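Local structure of N-hydroxyarylamine O-acetyltransferase (Bacillus cereus, 4DMO) at residues V22-L27 with F81-F87. The protein is an active arylamine N-acetyltransferase with a non-canonical catalytic triad, and probably also O-acetylates N-hydroxyarylamines. Residues are numbered along the deposited sequence.
Sequences VSFEDL and FLKDSGF
Val22 enters extended (phi/psi -101/126°), with its CA 6.2 Å from the CA of Ser85, and points its CB toward the second segment. With chi1 at t, Val22 CG2 lies 3.7 Å from Ser85 OG and 4.3 Å from Phe81 CZ, while Val22 CG1 approaches Phe87 CE1 at 4.0 Å and Val22 O reaches Phe87 CZ at 3.5 Å; the Phe87 ring has chi1 m. Ser23 is also extended and turns its CB away; Ser23 O sits near the plane of the Phe87 ring, 3.7 Å from Phe87 CZ. Phe24, chi1 t, has its CA 8.7 Å from Phe87 CA, presents its N to the Phe87 edge, 4.1 Å from Phe87 CZ, and directs its ring to His117 and Tyr122. Phe24-Asp26 adopt helical angles leading into helix 27-37; Ser23 N donates to Asp26 OD2 (2.9 Å), and Asp26 N returns a weak bond to Ser23 OG (3.4 Å). In the arylamine N-acetyltransferase fold this loop after helix 5-14 packs on the C-terminal end of helix 71-84, just before strand 88-98. That helix ends in a Schellman motif, with Phe87 N to Leu82 O at 3.1 Å, Gly86 N to Lys83 O at 3.0 Å, and Gly86 at phi 87°; Ser85 OG (chi1 m) folds back onto Phe81 O at 2.8 Å. Leu27 (m,t) closes the apolar patch: Leu27 CD2 meets Leu82 CD2 at 3.6 Å and Phe87 CZ at 3.9 Å, with Leu115 touching both Leu27 and Phe87.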
loop_
_atom_site.group_PDB
_atom_site.type_symbol
_atom_site.label_atom_id
_atom_site.label_comp_id
_atom_site.label_asym_id
_atom_site.label_seq_id
_atom_site.Cartn_x
_atom_site.Cartn_y
_atom_site.Cartn_z
ATOM N N VAL A 22 -8.226 12.878 15.455
ATOM C CA VAL A 22 -6.965 12.345 14.920
ATOM C C VAL A 22 -6.046 13.490 14.457
ATOM O O VAL A 22 -6.431 14.331 13.654
ATOM C CB VAL A 22 -7.235 11.374 13.715
ATOM C CG1 VAL A 22 -5.949 10.647 13.275
ATOM C CG2 VAL A 22 -8.300 10.362 14.082
ATOM N N SER A 23 -4.822 13.515 14.946
ATOM C CA SER A 23 -3.918 14.596 14.594
ATOM C C SER A 23 -2.928 14.151 13.551
ATOM O O SER A 23 -2.794 12.956 13.266
ATOM C CB SER A 23 -3.145 15.090 15.831
ATOM O OG SER A 23 -2.143 14.159 16.234
ATOM N N PHE A 24 -2.203 15.123 13.002
ATOM C CA PHE A 24 -1.170 14.835 12.017
ATOM C C PHE A 24 -0.075 13.970 12.604
ATOM O O PHE A 24 0.410 13.015 11.979
ATOM C CB PHE A 24 -0.556 16.126 11.495
ATOM C CG PHE A 24 0.505 15.898 10.481
ATOM C CD1 PHE A 24 0.169 15.709 9.156
ATOM C CD2 PHE A 24 1.838 15.842 10.839
ATOM C CE1 PHE A 24 1.142 15.487 8.199
ATOM C CE2 PHE A 24 2.806 15.618 9.866
ATOM C CZ PHE A 24 2.436 15.439 8.550
ATOM N N GLU A 25 0.328 14.321 13.814
ATOM C CA GLU A 25 1.427 13.644 14.476
ATOM C C GLU A 25 1.113 12.166 14.717
ATOM O O GLU A 25 2.030 11.363 14.934
ATOM C CB GLU A 25 1.757 14.400 15.774
ATOM C CG GLU A 25 2.974 13.899 16.511
ATOM C CD GLU A 25 3.844 15.023 17.041
ATOM O OE1 GLU A 25 4.554 15.648 16.222
ATOM O OE2 GLU A 25 3.833 15.281 18.265
ATOM N N ASP A 26 -0.190 11.840 14.676
ATOM C CA ASP A 26 -0.715 10.472 14.817
ATOM C C ASP A 26 -0.545 9.610 13.546
ATOM O O ASP A 26 -0.578 8.383 13.605
ATOM C CB ASP A 26 -2.217 10.495 15.126
ATOM C CG ASP A 26 -2.553 11.043 16.511
ATOM O OD1 ASP A 26 -1.713 10.979 17.435
ATOM O OD2 ASP A 26 -3.705 11.490 16.674
ATOM N N LEU A 27 -0.411 10.252 12.398
ATOM C CA LEU A 27 -0.480 9.552 11.119
ATOM C C LEU A 27 0.607 8.497 10.964
ATOM O O LEU A 27 0.343 7.355 10.549
ATOM C CB LEU A 27 -0.390 10.563 9.998
ATOM C CG LEU A 27 -1.590 11.498 9.984
ATOM C CD1 LEU A 27 -1.477 12.448 8.836
ATOM C CD2 LEU A 27 -2.891 10.718 9.913
ATOM N N PHE A 81 -10.408 6.660 5.520
ATOM C CA PHE A 81 -10.201 6.862 6.937
ATOM C C PHE A 81 -9.782 8.296 7.213
ATOM O O PHE A 81 -10.280 8.921 8.163
ATOM C CB PHE A 81 -9.117 5.964 7.470
ATOM C CG PHE A 81 -8.736 6.281 8.873
ATOM C CD1 PHE A 81 -9.543 5.898 9.921
ATOM C CD2 PHE A 81 -7.591 6.995 9.146
ATOM C CE1 PHE A 81 -9.198 6.202 11.227
ATOM C CE2 PHE A 81 -7.243 7.302 10.448
ATOM C CZ PHE A 81 -8.049 6.898 11.485
ATOM N N LEU A 82 -8.860 8.806 6.393
ATOM C CA LEU A 82 -8.297 10.152 6.608
ATOM C C LEU A 82 -9.360 11.225 6.371
ATOM O O LEU A 82 -9.430 12.201 7.106
ATOM C CB LEU A 82 -7.071 10.402 5.709
ATOM C CG LEU A 82 -5.831 9.581 6.085
ATOM C CD1 LEU A 82 -4.685 9.814 5.119
ATOM C CD2 LEU A 82 -5.374 9.898 7.496
ATOM N N LYS A 83 -10.196 11.010 5.361
ATOM C CA LYS A 83 -11.300 11.906 5.029
ATOM C C LYS A 83 -12.315 12.014 6.173
ATOM O O LYS A 83 -12.685 13.123 6.561
ATOM C CB LYS A 83 -11.983 11.388 3.765
ATOM C CG LYS A 83 -12.754 12.392 2.939
ATOM C CD LYS A 83 -12.979 11.762 1.572
ATOM C CE LYS A 83 -14.138 12.363 0.785
ATOM N NZ LYS A 83 -14.840 11.282 -0.028
ATOM N N ASP A 84 -12.787 10.871 6.695
ATOM C CA ASP A 84 -13.707 10.871 7.845
ATOM C C ASP A 84 -13.079 11.487 9.089
ATOM O O ASP A 84 -13.780 12.003 9.955
ATOM C CB ASP A 84 -14.175 9.471 8.195
ATOM C CG ASP A 84 -15.135 8.924 7.198
ATOM O OD1 ASP A 84 -15.507 9.668 6.268
ATOM O OD2 ASP A 84 -15.503 7.742 7.333
ATOM N N SER A 85 -11.758 11.415 9.177
ATOM C CA SER A 85 -11.027 11.996 10.300
ATOM C C SER A 85 -10.805 13.497 10.125
ATOM O O SER A 85 -10.041 14.098 10.873
ATOM C CB SER A 85 -9.675 11.303 10.493
ATOM O OG SER A 85 -9.844 9.921 10.760
ATOM N N GLY A 86 -11.446 14.095 9.128
ATOM C CA GLY A 86 -11.391 15.539 8.970
ATOM C C GLY A 86 -10.208 16.076 8.167
ATOM O O GLY A 86 -10.126 17.287 7.943
ATOM N N PHE A 87 -9.288 15.212 7.737
ATOM C CA PHE A 87 -8.153 15.660 6.917
ATOM C C PHE A 87 -8.517 16.015 5.484
ATOM O O PHE A 87 -9.398 15.405 4.885
ATOM C CB PHE A 87 -7.095 14.590 6.843
ATOM C CG PHE A 87 -6.412 14.351 8.118
ATOM C CD1 PHE A 87 -6.823 13.324 8.933
ATOM C CD2 PHE A 87 -5.346 15.131 8.500
ATOM C CE1 PHE A 87 -6.180 13.078 10.111
ATOM C CE2 PHE A 87 -4.707 14.895 9.676
ATOM C CZ PHE A 87 -5.129 13.857 10.487
#